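Local coordinates for protein fanconi-associated nuclease 1 homolog (Pseudomonas aeruginosa, PDB 5Y7Q) that is a bacterial homolog of Fanconi-associated nuclease 1, a multidomain, largely helical protein with a VRR-NUC domain near its C terminus, at residues H404-G409 and D528-W533; F415-W420 and V486-L491; P520-G525 and L556-F561; R537-V542 and E566-V571. One frame throughout, in Å; residues are numbered along the deposited sequence.

Contact 1 (H404-G409 and D528-W533); sequences HYVENG and DLIQFW
His404 and Tyr405 run antiparallel to Ile530 and Leu529, His404 and Ile530 forming a hydrogen-bonded pair (N to O 2.9 Å in each direction) and Tyr405 and Leu529 the non-hydrogen-bonded pair beside it. One step further, where 404-409 leaves the sheet, Val406 N donates to Asp528 O at 2.9 Å. Leu529 CD2 leans on Tyr405 CB at 3.7 Å. With CG anti to the backbone N (chi1 -171°), the Tyr405 ring lies alongside the Asp528 side chain, the ring and carboxylate planes 81° apart. The ring edge also meets Asp528 O, 3.3 Å from Tyr405 CD2. On the other face Val406 CG2 touches Ile530 CG2, and His404 CD2 comes to the edge of the Phe532 ring, 3.9 Å from its CD2; the two side chains cross at about a right angle. Gln498 accepts a hydrogen bond from His404 NE2, while Asp528 OD2 takes one from Val544 N. Helix 388-396 packs against Tyr405 and Leu529, and helix 493-502 against His404, Val406 and Phe532. A type I' turn from Val406 to Gly409 leads directly into helix 409-418. This is the antiparallel edge of a mixed five-stranded sheet flanked by helices, strand 529-533 belonging to the VRR-NUC family region.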
# COMPACT_ATOMS: atom_id res chain seq x y z
N HIS A 404 -17.76 1.74 -21.66
CA HIS A 404 -16.48 1.37 -21.08
C HIS A 404 -16.62 1.10 -19.59
O HIS A 404 -17.33 1.81 -18.87
CB HIS A 404 -15.47 2.47 -21.33
CG HIS A 404 -15.27 2.75 -22.78
ND1 HIS A 404 -14.38 2.04 -23.56
CD2 HIS A 404 -15.86 3.65 -23.60
CE1 HIS A 404 -14.42 2.50 -24.80
NE2 HIS A 404 -15.30 3.48 -24.85
N TYR A 405 -15.93 0.05 -19.14
CA TYR A 405 -15.84 -0.31 -17.74
C TYR A 405 -14.56 0.33 -17.21
O TYR A 405 -13.46 -0.14 -17.50
CB TYR A 405 -15.83 -1.83 -17.61
CG TYR A 405 -15.96 -2.37 -16.21
CD1 TYR A 405 -15.97 -3.74 -15.98
CD2 TYR A 405 -16.10 -1.53 -15.12
CE1 TYR A 405 -16.08 -4.24 -14.70
CE2 TYR A 405 -16.21 -2.02 -13.84
CZ TYR A 405 -16.20 -3.38 -13.63
OH TYR A 405 -16.32 -3.85 -12.34
N VAL A 406 -14.72 1.38 -16.41
CA VAL A 406 -13.62 2.28 -16.06
C VAL A 406 -13.49 2.49 -14.56
O VAL A 406 -12.37 2.44 -14.04
CB VAL A 406 -13.78 3.62 -16.79
CG1 VAL A 406 -13.42 3.42 -18.22
CG2 VAL A 406 -15.19 4.13 -16.64
N GLU A 407 -14.56 2.90 -13.89
CA GLU A 407 -14.68 2.95 -12.43
C GLU A 407 -13.54 3.75 -11.78
O GLU A 407 -12.64 3.23 -11.15
CB GLU A 407 -14.79 1.55 -11.81
CG GLU A 407 -13.62 0.58 -11.94
CD GLU A 407 -13.82 -0.69 -11.13
OE1 GLU A 407 -14.65 -0.66 -10.18
OE2 GLU A 407 -13.16 -1.71 -11.44
N ASN A 408 -13.64 5.06 -11.96
CA ASN A 408 -12.74 6.08 -11.42
C ASN A 408 -11.34 6.04 -12.05
O ASN A 408 -10.56 6.95 -11.80
CB ASN A 408 -12.66 6.09 -9.87
CG ASN A 408 -11.77 5.01 -9.29
OD1 ASN A 408 -10.58 4.94 -9.58
ND2 ASN A 408 -12.35 4.19 -8.40
N GLY A 409 -11.05 5.09 -12.93
CA GLY A 409 -9.78 5.13 -13.63
C GLY A 409 -9.71 6.16 -14.75
O GLY A 409 -8.63 6.69 -15.04
N ASP A 528 -19.22 2.40 -12.17
CA ASP A 528 -18.54 1.33 -12.89
C ASP A 528 -18.31 1.71 -14.34
O ASP A 528 -17.20 1.57 -14.85
CB ASP A 528 -19.36 0.03 -12.83
CG ASP A 528 -19.54 -0.51 -11.41
OD1 ASP A 528 -18.56 -0.57 -10.63
OD2 ASP A 528 -20.69 -0.89 -11.09
N LEU A 529 -19.36 2.19 -15.01
CA LEU A 529 -19.34 2.31 -16.45
C LEU A 529 -19.49 3.76 -16.87
O LEU A 529 -20.00 4.62 -16.14
CB LEU A 529 -20.47 1.50 -17.11
CG LEU A 529 -20.64 0.02 -16.83
CD1 LEU A 529 -21.81 -0.48 -17.65
CD2 LEU A 529 -19.40 -0.78 -17.15
N ILE A 530 -19.07 4.01 -18.10
CA ILE A 530 -19.32 5.28 -18.74
C ILE A 530 -19.67 5.00 -20.21
O ILE A 530 -19.01 4.20 -20.88
CB ILE A 530 -18.10 6.21 -18.57
CG1 ILE A 530 -18.44 7.62 -19.10
CG2 ILE A 530 -16.83 5.56 -19.22
CD1 ILE A 530 -17.49 8.76 -18.64
N GLN A 531 -20.74 5.61 -20.70
CA GLN A 531 -21.10 5.41 -22.09
C GLN A 531 -21.09 6.75 -22.82
O GLN A 531 -21.45 7.79 -22.26
CB GLN A 531 -22.46 4.70 -22.26
CG GLN A 531 -23.47 4.85 -21.14
CD GLN A 531 -24.87 4.47 -21.61
OE1 GLN A 531 -25.04 3.92 -22.70
NE2 GLN A 531 -25.88 4.77 -20.79
N PHE A 532 -20.63 6.69 -24.07
CA PHE A 532 -20.46 7.84 -24.92
C PHE A 532 -21.31 7.68 -26.16
O PHE A 532 -21.45 6.58 -26.71
CB PHE A 532 -18.99 8.03 -25.33
CG PHE A 532 -18.06 8.28 -24.17
CD1 PHE A 532 -18.12 9.47 -23.45
CD2 PHE A 532 -17.11 7.33 -23.80
CE1 PHE A 532 -17.27 9.69 -22.38
CE2 PHE A 532 -16.25 7.55 -22.74
CZ PHE A 532 -16.33 8.72 -22.03
N TRP A 533 -21.88 8.80 -26.59
CA TRP A 533 -22.54 8.92 -27.88
C TRP A 533 -21.73 9.98 -28.61
O TRP A 533 -21.96 11.19 -28.42
CB TRP A 533 -24.01 9.31 -27.72
CG TRP A 533 -24.92 8.31 -27.01
CD1 TRP A 533 -25.68 7.32 -27.59
CD2 TRP A 533 -25.21 8.24 -25.60
NE1 TRP A 533 -26.41 6.65 -26.64
CE2 TRP A 533 -26.15 7.19 -25.41
CE3 TRP A 533 -24.76 8.95 -24.48
CZ2 TRP A 533 -26.64 6.84 -24.14
CZ3 TRP A 533 -25.26 8.60 -23.21
CH2 TRP A 533 -26.19 7.56 -23.06

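Contact 2 (F415-W420 and V486-L491); sequences FGLLCW and VYWELL
Leu417 and Gly416 meet Val486 where the end of helix 409-418 packs on the loop joining helices 467-478 and 493-502, an apolar helix-to-loop junction, the loop belonging to the VRR-NUC family region. The aliphatic contacts centre on Leu417, whose branch carbon and two methyls each meet a different residue. Its side chain crosses that of Val486 at about a right angle, CG nearest to CG2, and CD1 meets Leu491 CD2 tip to tip at 3.8 Å. Val486 CG2 rests on bare backbone, 3.7 Å from Gly416 C; the glycine has no side chain to hold the loop off.

Among the aromatic contacts, Leu417 CD2 comes obliquely to Trp488, 3.7 Å from its CH2. Trp420 crosses Trp488 at about a right angle, with Trp420 CZ3 4.1 Å from Trp488 CZ2, and its edge faces Val486 CG2. At chi1 -171° the Trp420 indole extends away from its backbone N and toward the loop.

Both indole N-H groups bond outside the two segments, Trp420 NE1 to Glu222 OE2 and Trp488 NE1 to Leu481 O, leaving their benzene ends for the packing. Within the loop, Val486 CG1 lies over the centre of the six-membered ring of Trp488, 3.4 Å above its plane.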
# COMPACT_ATOMS: atom_id res chain seq x y z
N PHE A 415 -7.11 13.48 -14.79
CA PHE A 415 -6.52 14.41 -13.83
C PHE A 415 -5.01 14.27 -13.78
O PHE A 415 -4.27 15.26 -13.79
CB PHE A 415 -7.11 14.16 -12.45
CG PHE A 415 -6.37 14.85 -11.36
CD1 PHE A 415 -6.44 16.23 -11.24
CD2 PHE A 415 -5.60 14.14 -10.47
CE1 PHE A 415 -5.76 16.89 -10.22
CE2 PHE A 415 -4.91 14.78 -9.45
CZ PHE A 415 -4.99 16.17 -9.33
N GLY A 416 -4.52 13.03 -13.72
CA GLY A 416 -3.09 12.84 -13.60
C GLY A 416 -2.35 13.24 -14.85
O GLY A 416 -1.19 13.67 -14.77
N LEU A 417 -3.00 13.12 -16.00
CA LEU A 417 -2.39 13.58 -17.24
C LEU A 417 -2.32 15.10 -17.27
O LEU A 417 -1.26 15.68 -17.56
CB LEU A 417 -3.16 13.04 -18.43
CG LEU A 417 -2.77 11.58 -18.62
CD1 LEU A 417 -3.74 10.89 -19.58
CD2 LEU A 417 -1.28 11.44 -19.08
N LEU A 418 -3.43 15.78 -16.98
CA LEU A 418 -3.38 17.23 -17.06
C LEU A 418 -2.39 17.78 -16.05
O LEU A 418 -1.52 18.60 -16.39
CB LEU A 418 -4.78 17.83 -16.84
CG LEU A 418 -4.94 19.33 -17.01
CD1 LEU A 418 -4.36 19.84 -18.35
CD2 LEU A 418 -6.42 19.68 -16.88
N CYS A 419 -2.46 17.27 -14.83
CA CYS A 419 -1.75 17.84 -13.70
C CYS A 419 -0.40 17.19 -13.45
O CYS A 419 0.21 17.44 -12.42
CB CYS A 419 -2.63 17.77 -12.46
SG CYS A 419 -3.93 18.98 -12.59
N TRP A 420 0.04 16.34 -14.38
CA TRP A 420 1.32 15.63 -14.27
C TRP A 420 2.47 16.54 -13.84
O TRP A 420 3.26 16.19 -12.96
CB TRP A 420 1.64 15.00 -15.61
CG TRP A 420 2.78 14.12 -15.58
CD1 TRP A 420 4.09 14.46 -15.69
CD2 TRP A 420 2.74 12.70 -15.45
NE1 TRP A 420 4.88 13.33 -15.63
CE2 TRP A 420 4.07 12.24 -15.49
CE3 TRP A 420 1.71 11.77 -15.31
CZ2 TRP A 420 4.39 10.88 -15.38
CZ3 TRP A 420 2.03 10.41 -15.19
CH2 TRP A 420 3.36 9.99 -15.23
N VAL A 486 -2.73 7.61 -12.93
CA VAL A 486 -2.90 7.33 -14.35
C VAL A 486 -2.82 5.83 -14.58
O VAL A 486 -1.76 5.22 -14.38
CB VAL A 486 -1.86 8.07 -15.22
CG1 VAL A 486 -2.01 7.64 -16.67
CG2 VAL A 486 -2.04 9.58 -15.08
N TYR A 487 -3.93 5.25 -15.05
CA TYR A 487 -4.02 3.83 -15.35
C TYR A 487 -3.91 3.69 -16.87
O TYR A 487 -4.92 3.74 -17.57
CB TYR A 487 -5.37 3.27 -14.87
CG TYR A 487 -5.77 3.50 -13.40
CD1 TYR A 487 -5.93 2.43 -12.53
CD2 TYR A 487 -6.02 4.77 -12.91
CE1 TYR A 487 -6.29 2.61 -11.21
CE2 TYR A 487 -6.39 4.97 -11.59
CZ TYR A 487 -6.53 3.87 -10.74
OH TYR A 487 -6.90 4.06 -9.42
N TRP A 488 -2.72 3.35 -17.36
CA TRP A 488 -2.45 3.31 -18.80
C TRP A 488 -3.03 2.06 -19.46
O TRP A 488 -3.37 2.08 -20.65
CB TRP A 488 -0.95 3.32 -19.10
CG TRP A 488 -0.17 4.38 -18.46
CD1 TRP A 488 0.55 4.26 -17.31
CD2 TRP A 488 0.02 5.73 -18.93
NE1 TRP A 488 1.17 5.45 -17.03
CE2 TRP A 488 0.86 6.37 -18.00
CE3 TRP A 488 -0.44 6.45 -20.04
CZ2 TRP A 488 1.23 7.70 -18.14
CZ3 TRP A 488 -0.06 7.77 -20.18
CH2 TRP A 488 0.78 8.38 -19.24
N GLU A 489 -3.01 0.96 -18.72
CA GLU A 489 -3.58 -0.29 -19.22
C GLU A 489 -5.04 -0.07 -19.61
O GLU A 489 -5.50 -0.57 -20.64
CB GLU A 489 -3.43 -1.37 -18.15
CG GLU A 489 -2.18 -1.18 -17.18
CD GLU A 489 -2.36 -0.06 -16.08
OE1 GLU A 489 -3.53 0.24 -15.72
OE2 GLU A 489 -1.32 0.51 -15.61
N LEU A 490 -5.75 0.71 -18.80
CA LEU A 490 -7.17 0.98 -18.95
C LEU A 490 -7.47 2.04 -19.99
O LEU A 490 -8.57 2.03 -20.56
CB LEU A 490 -7.74 1.42 -17.61
CG LEU A 490 -9.08 2.13 -17.65
CD1 LEU A 490 -10.18 1.11 -17.86
CD2 LEU A 490 -9.32 2.94 -16.40
N LEU A 491 -6.52 2.95 -20.26
CA LEU A 491 -6.82 4.14 -21.06
C LEU A 491 -6.18 3.98 -22.43
O LEU A 491 -5.13 4.57 -22.72
CB LEU A 491 -6.30 5.38 -20.31
CG LEU A 491 -6.47 6.79 -20.89
CD1 LEU A 491 -7.93 7.03 -21.17
CD2 LEU A 491 -5.96 7.80 -19.90

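Contact 3 (P520-G525 and L556-F561); sequences PGNRAG and LRWLQF
Asn522 OD1 faces Arg557 NH1 at 3.6 Å, a long polar approach but the closest between polar side-chain atoms of the two segments. Arg557 presents the edge of its guanidinium to this oxygen and also to the backbone of Gly521, whose O lies in the guanidinium plane, 3.9 Å from Arg557 NH2. The Asn522 amide is turned 61° from that plane, and the two side chains cross at about a right angle. Arg557 arrives here because its chain, directed at 520-525 from the start, bends at chi3 (-109°) and swings the charged end toward Gly521 and Asn522. The amide is held on its other branch by a weak hydrogen bond from Asn522 ND2 to Arg514 O.

Trp558 supplies the larger apolar part. The six-membered end of its indole reaches Asn522, with CZ3 3.7 Å from Asn522 CB, and Asn522 CA lies at the ring edge, in plane. Asn522 O approaches the same end of the indole obliquely. Nearer the helix, Trp558 CB is 4.0 Å from Gly525 O, where Gly525, at a phi of 107°, turns the chain in a shape that suits a residue without a side chain. The nearest atom of this contact is about 5 Å from the bound nucleic acid.

Arg514 of helix 505-517 adds a cation-pi contact to Trp558, and helix 342-358 also packs on Arg557. The contact thus sets 520-525, which runs from helix 519-522 toward strand 529-533, against helix 553-564, which itself packs on strand 569-577.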
# COMPACT_ATOMS: atom_id res chain seq x y z
N PRO A 520 -7.25 10.97 -0.74
CA PRO A 520 -7.42 9.55 -0.41
C PRO A 520 -8.85 9.11 -0.22
O PRO A 520 -9.13 7.92 -0.36
CB PRO A 520 -6.61 9.39 0.89
CG PRO A 520 -6.49 10.74 1.44
CD PRO A 520 -6.44 11.66 0.28
N GLY A 521 -9.78 10.02 0.11
CA GLY A 521 -11.15 9.61 0.34
C GLY A 521 -12.00 9.69 -0.90
O GLY A 521 -13.08 9.08 -0.99
N ASN A 522 -11.57 10.51 -1.86
CA ASN A 522 -12.30 10.74 -3.09
C ASN A 522 -11.73 10.08 -4.34
O ASN A 522 -12.30 10.24 -5.41
CB ASN A 522 -12.42 12.25 -3.30
CG ASN A 522 -13.24 12.89 -2.21
OD1 ASN A 522 -14.19 12.28 -1.71
ND2 ASN A 522 -12.87 14.10 -1.79
N ARG A 523 -10.62 9.35 -4.26
CA ARG A 523 -10.14 8.79 -5.52
C ARG A 523 -10.93 7.56 -5.94
O ARG A 523 -10.79 7.14 -7.09
CB ARG A 523 -8.66 8.45 -5.43
CG ARG A 523 -8.30 7.60 -4.25
CD ARG A 523 -6.83 7.72 -3.99
NE ARG A 523 -6.04 7.38 -5.16
CZ ARG A 523 -4.71 7.32 -5.16
NH1 ARG A 523 -4.02 7.58 -4.04
NH2 ARG A 523 -4.07 7.01 -6.28
N ALA A 524 -11.76 7.00 -5.06
CA ALA A 524 -12.56 5.82 -5.36
C ALA A 524 -14.06 6.13 -5.24
O ALA A 524 -14.47 7.11 -4.61
CB ALA A 524 -12.22 4.67 -4.42
N GLY A 525 -14.87 5.27 -5.85
CA GLY A 525 -16.32 5.36 -5.75
C GLY A 525 -17.05 5.85 -6.99
O GLY A 525 -18.28 5.93 -6.97
N LEU A 556 -22.31 6.75 -2.98
CA LEU A 556 -23.45 7.64 -2.72
C LEU A 556 -23.02 9.09 -2.69
O LEU A 556 -23.74 9.97 -3.18
CB LEU A 556 -24.12 7.27 -1.40
CG LEU A 556 -25.34 6.37 -1.49
CD1 LEU A 556 -25.72 5.92 -0.09
CD2 LEU A 556 -26.47 7.11 -2.18
N ARG A 557 -21.87 9.38 -2.08
CA ARG A 557 -21.41 10.77 -2.08
C ARG A 557 -21.12 11.23 -3.50
O ARG A 557 -21.40 12.37 -3.86
CB ARG A 557 -20.19 10.93 -1.18
CG ARG A 557 -20.35 10.17 0.13
CD ARG A 557 -19.35 10.59 1.20
NE ARG A 557 -18.33 9.57 1.47
CZ ARG A 557 -17.15 9.55 0.86
NH1 ARG A 557 -16.88 10.50 -0.03
NH2 ARG A 557 -16.26 8.61 1.15
N TRP A 558 -20.58 10.34 -4.34
CA TRP A 558 -20.30 10.76 -5.70
C TRP A 558 -21.59 10.95 -6.50
O TRP A 558 -21.67 11.86 -7.34
CB TRP A 558 -19.38 9.77 -6.40
CG TRP A 558 -18.47 10.57 -7.22
CD1 TRP A 558 -18.76 11.16 -8.42
CD2 TRP A 558 -17.16 10.99 -6.87
NE1 TRP A 558 -17.68 11.89 -8.86
CE2 TRP A 558 -16.68 11.80 -7.92
CE3 TRP A 558 -16.32 10.74 -5.78
CZ2 TRP A 558 -15.41 12.37 -7.91
CZ3 TRP A 558 -15.07 11.30 -5.77
CH2 TRP A 558 -14.62 12.10 -6.83
N LEU A 559 -22.60 10.13 -6.26
CA LEU A 559 -23.90 10.36 -6.88
C LEU A 559 -24.50 11.69 -6.44
O LEU A 559 -25.05 12.43 -7.26
CB LEU A 559 -24.84 9.22 -6.54
CG LEU A 559 -24.54 7.92 -7.24
CD1 LEU A 559 -25.81 7.11 -7.23
CD2 LEU A 559 -24.11 8.23 -8.64
N GLN A 560 -24.43 11.98 -5.14
CA GLN A 560 -24.92 13.26 -4.65
C GLN A 560 -24.18 14.41 -5.33
O GLN A 560 -24.79 15.36 -5.82
CB GLN A 560 -24.76 13.33 -3.13
CG GLN A 560 -25.36 14.57 -2.48
CD GLN A 560 -24.97 14.73 -1.01
OE1 GLN A 560 -24.51 13.77 -0.37
NE2 GLN A 560 -25.13 15.93 -0.47
N PHE A 561 -22.86 14.29 -5.42
CA PHE A 561 -22.07 15.35 -6.03
C PHE A 561 -22.43 15.54 -7.49
O PHE A 561 -22.58 16.67 -7.97
CB PHE A 561 -20.58 15.03 -5.88
CG PHE A 561 -19.70 16.03 -6.55
CD1 PHE A 561 -19.36 17.20 -5.90
CD2 PHE A 561 -19.21 15.80 -7.82
CE1 PHE A 561 -18.54 18.14 -6.51
CE2 PHE A 561 -18.39 16.74 -8.45
CZ PHE A 561 -18.05 17.91 -7.79

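Contact 4 (R537-V542 and E566-V571); sequences RRYRMV and EMPVAV
Met541 N donates a hydrogen bond to Pro568 O at 3.0 Å, and Met541 O accepts one from Ala570 N at 2.9 Å; one residue of strand 538-545 has both its backbone polar groups satisfied by segment 566-571. CA-H...O contacts fill in between, from Arg540 CA to Pro568 O and from Val569 CA to Met541 O. Further along, Val542 CA points at Ala570 O, 3.2 Å away, though the Ala570 backbone is also hydrogen-bonded to that of Glu543. The backbone of Val542 pairs instead with Leu529 on the next strand, and that of Arg540 with Gln531. The two bonds of Met541 join the parallel strands of the beta-alpha-beta unit connected by helix 553-564. Pro568, which has no N-H, enters the strand through an inverse gamma turn, marked by a weak bond from Val569 N to Met567 O.

The Pro568 ring makes a CH-pi contact with Tyr539: CG sits over one face, 3.6 Å from the ring centroid and offset toward the rim. A chi1 of 82° places Tyr539 CG between its backbone N and carbonyl carbon, the ring beside the proline. Tyr539 OH, hydrogen-bonded elsewhere, also lies 3.5 Å from Met567 CG. Farther along, Arg540 CD passes 3.9 Å from Ala570 CB.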
# COMPACT_ATOMS: atom_id res chain seq x y z
N ARG A 537 -21.75 14.07 -28.83
CA ARG A 537 -20.73 14.39 -27.81
C ARG A 537 -21.29 14.31 -26.39
O ARG A 537 -21.04 15.18 -25.55
CB ARG A 537 -20.08 15.75 -28.06
CG ARG A 537 -19.50 15.90 -29.47
CD ARG A 537 -18.90 17.27 -29.70
NE ARG A 537 -17.69 17.42 -28.92
CZ ARG A 537 -17.06 18.57 -28.70
NH1 ARG A 537 -17.54 19.70 -29.20
NH2 ARG A 537 -15.93 18.56 -27.96
N ARG A 538 -22.03 13.24 -26.10
CA ARG A 538 -22.70 13.14 -24.81
C ARG A 538 -22.23 11.91 -24.03
O ARG A 538 -21.73 10.94 -24.60
CB ARG A 538 -24.23 13.10 -24.98
CG ARG A 538 -25.02 13.56 -23.74
CD ARG A 538 -26.53 13.52 -23.97
NE ARG A 538 -27.11 12.18 -23.84
CZ ARG A 538 -27.49 11.42 -24.86
NH1 ARG A 538 -28.02 10.22 -24.63
NH2 ARG A 538 -27.36 11.86 -26.11
N TYR A 539 -22.41 11.97 -22.72
CA TYR A 539 -21.96 10.88 -21.87
C TYR A 539 -22.98 10.63 -20.78
O TYR A 539 -23.77 11.50 -20.43
CB TYR A 539 -20.58 11.16 -21.25
CG TYR A 539 -20.61 12.02 -20.01
CD1 TYR A 539 -20.84 13.38 -20.09
CD2 TYR A 539 -20.41 11.47 -18.75
CE1 TYR A 539 -20.87 14.17 -18.97
CE2 TYR A 539 -20.43 12.27 -17.61
CZ TYR A 539 -20.67 13.62 -17.73
OH TYR A 539 -20.70 14.43 -16.61
N ARG A 540 -22.95 9.41 -20.26
CA ARG A 540 -23.63 9.08 -19.02
C ARG A 540 -22.81 8.03 -18.28
O ARG A 540 -22.32 7.10 -18.91
CB ARG A 540 -25.04 8.57 -19.28
CG ARG A 540 -25.70 8.07 -18.04
CD ARG A 540 -27.15 7.65 -18.23
NE ARG A 540 -27.29 6.51 -19.13
CZ ARG A 540 -28.37 5.74 -19.15
NH1 ARG A 540 -29.36 6.00 -18.32
NH2 ARG A 540 -28.45 4.71 -19.99
N MET A 541 -22.68 8.18 -16.96
CA MET A 541 -22.04 7.20 -16.10
C MET A 541 -23.09 6.31 -15.47
O MET A 541 -24.16 6.78 -15.08
CB MET A 541 -21.25 7.86 -14.98
CG MET A 541 -20.04 8.58 -15.46
SD MET A 541 -19.40 9.71 -14.22
CE MET A 541 -18.10 10.36 -15.24
N VAL A 542 -22.76 5.03 -15.34
CA VAL A 542 -23.71 4.05 -14.82
C VAL A 542 -23.02 3.20 -13.76
O VAL A 542 -22.08 2.45 -14.07
CB VAL A 542 -24.27 3.16 -15.94
CG1 VAL A 542 -25.31 2.20 -15.38
CG2 VAL A 542 -24.86 4.03 -17.12
N GLU A 566 -26.10 18.55 -11.98
CA GLU A 566 -26.80 18.02 -13.15
C GLU A 566 -25.80 17.35 -14.09
O GLU A 566 -25.70 17.65 -15.28
CB GLU A 566 -27.63 19.11 -13.87
CG GLU A 566 -28.82 19.69 -13.05
CD GLU A 566 -30.17 19.65 -13.81
OE1 GLU A 566 -30.22 19.14 -14.95
OE2 GLU A 566 -31.19 20.12 -13.25
N MET A 567 -25.03 16.47 -13.52
CA MET A 567 -24.24 15.54 -14.32
C MET A 567 -25.06 14.30 -14.62
O MET A 567 -25.90 13.88 -13.81
CB MET A 567 -22.97 15.14 -13.59
CG MET A 567 -21.84 16.13 -13.75
SD MET A 567 -20.77 16.19 -12.32
CE MET A 567 -19.77 17.62 -12.73
N PRO A 568 -24.84 13.74 -15.77
CA PRO A 568 -25.56 12.53 -16.18
C PRO A 568 -25.05 11.25 -15.52
O PRO A 568 -24.20 10.56 -16.09
CB PRO A 568 -25.34 12.51 -17.69
CG PRO A 568 -24.03 13.19 -17.86
CD PRO A 568 -24.03 14.30 -16.86
N VAL A 569 -25.53 10.93 -14.33
CA VAL A 569 -25.32 9.64 -13.70
C VAL A 569 -26.62 8.87 -13.65
O VAL A 569 -27.72 9.44 -13.61
CB VAL A 569 -24.77 9.81 -12.28
CG1 VAL A 569 -23.36 10.34 -12.32
CG2 VAL A 569 -25.69 10.75 -11.51
N ALA A 570 -26.50 7.55 -13.64
CA ALA A 570 -27.64 6.66 -13.43
C ALA A 570 -27.15 5.41 -12.73
O ALA A 570 -25.98 5.04 -12.85
CB ALA A 570 -28.33 6.30 -14.75
N VAL A 571 -28.04 4.76 -11.98
CA VAL A 571 -27.74 3.50 -11.31
C VAL A 571 -28.58 2.41 -11.96
O VAL A 571 -29.79 2.60 -12.17
CB VAL A 571 -27.98 3.55 -9.79
CG1 VAL A 571 -27.69 2.20 -9.16
CG2 VAL A 571 -27.09 4.59 -9.16

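Contacts 1, 2 and 4 are buried, contact 3 only partly. Contacts 1 and 4 belong to one mixed sheet: strands 529-533 and 538-545 are neighbours, so the antiparallel pairing of contact 1 continues into the parallel pairing of contact 4, with Gln531 N close to Arg540 O and Leu529 N to Val542 O. Both rest on backbone hydrogen bonds. Contact 2 relies on apolar side chains and touches contact 1 where Leu490 packs on Tyr405 and Gly409. Contact 3 mixes an indole with long polar approaches and lies nearer the bound nucleic acid than the others. Its helix 553-564 is also the connection of contact 4, Leu559 packing on Val569 and Val571. Contact 2 touches neither contact 3 nor contact 4.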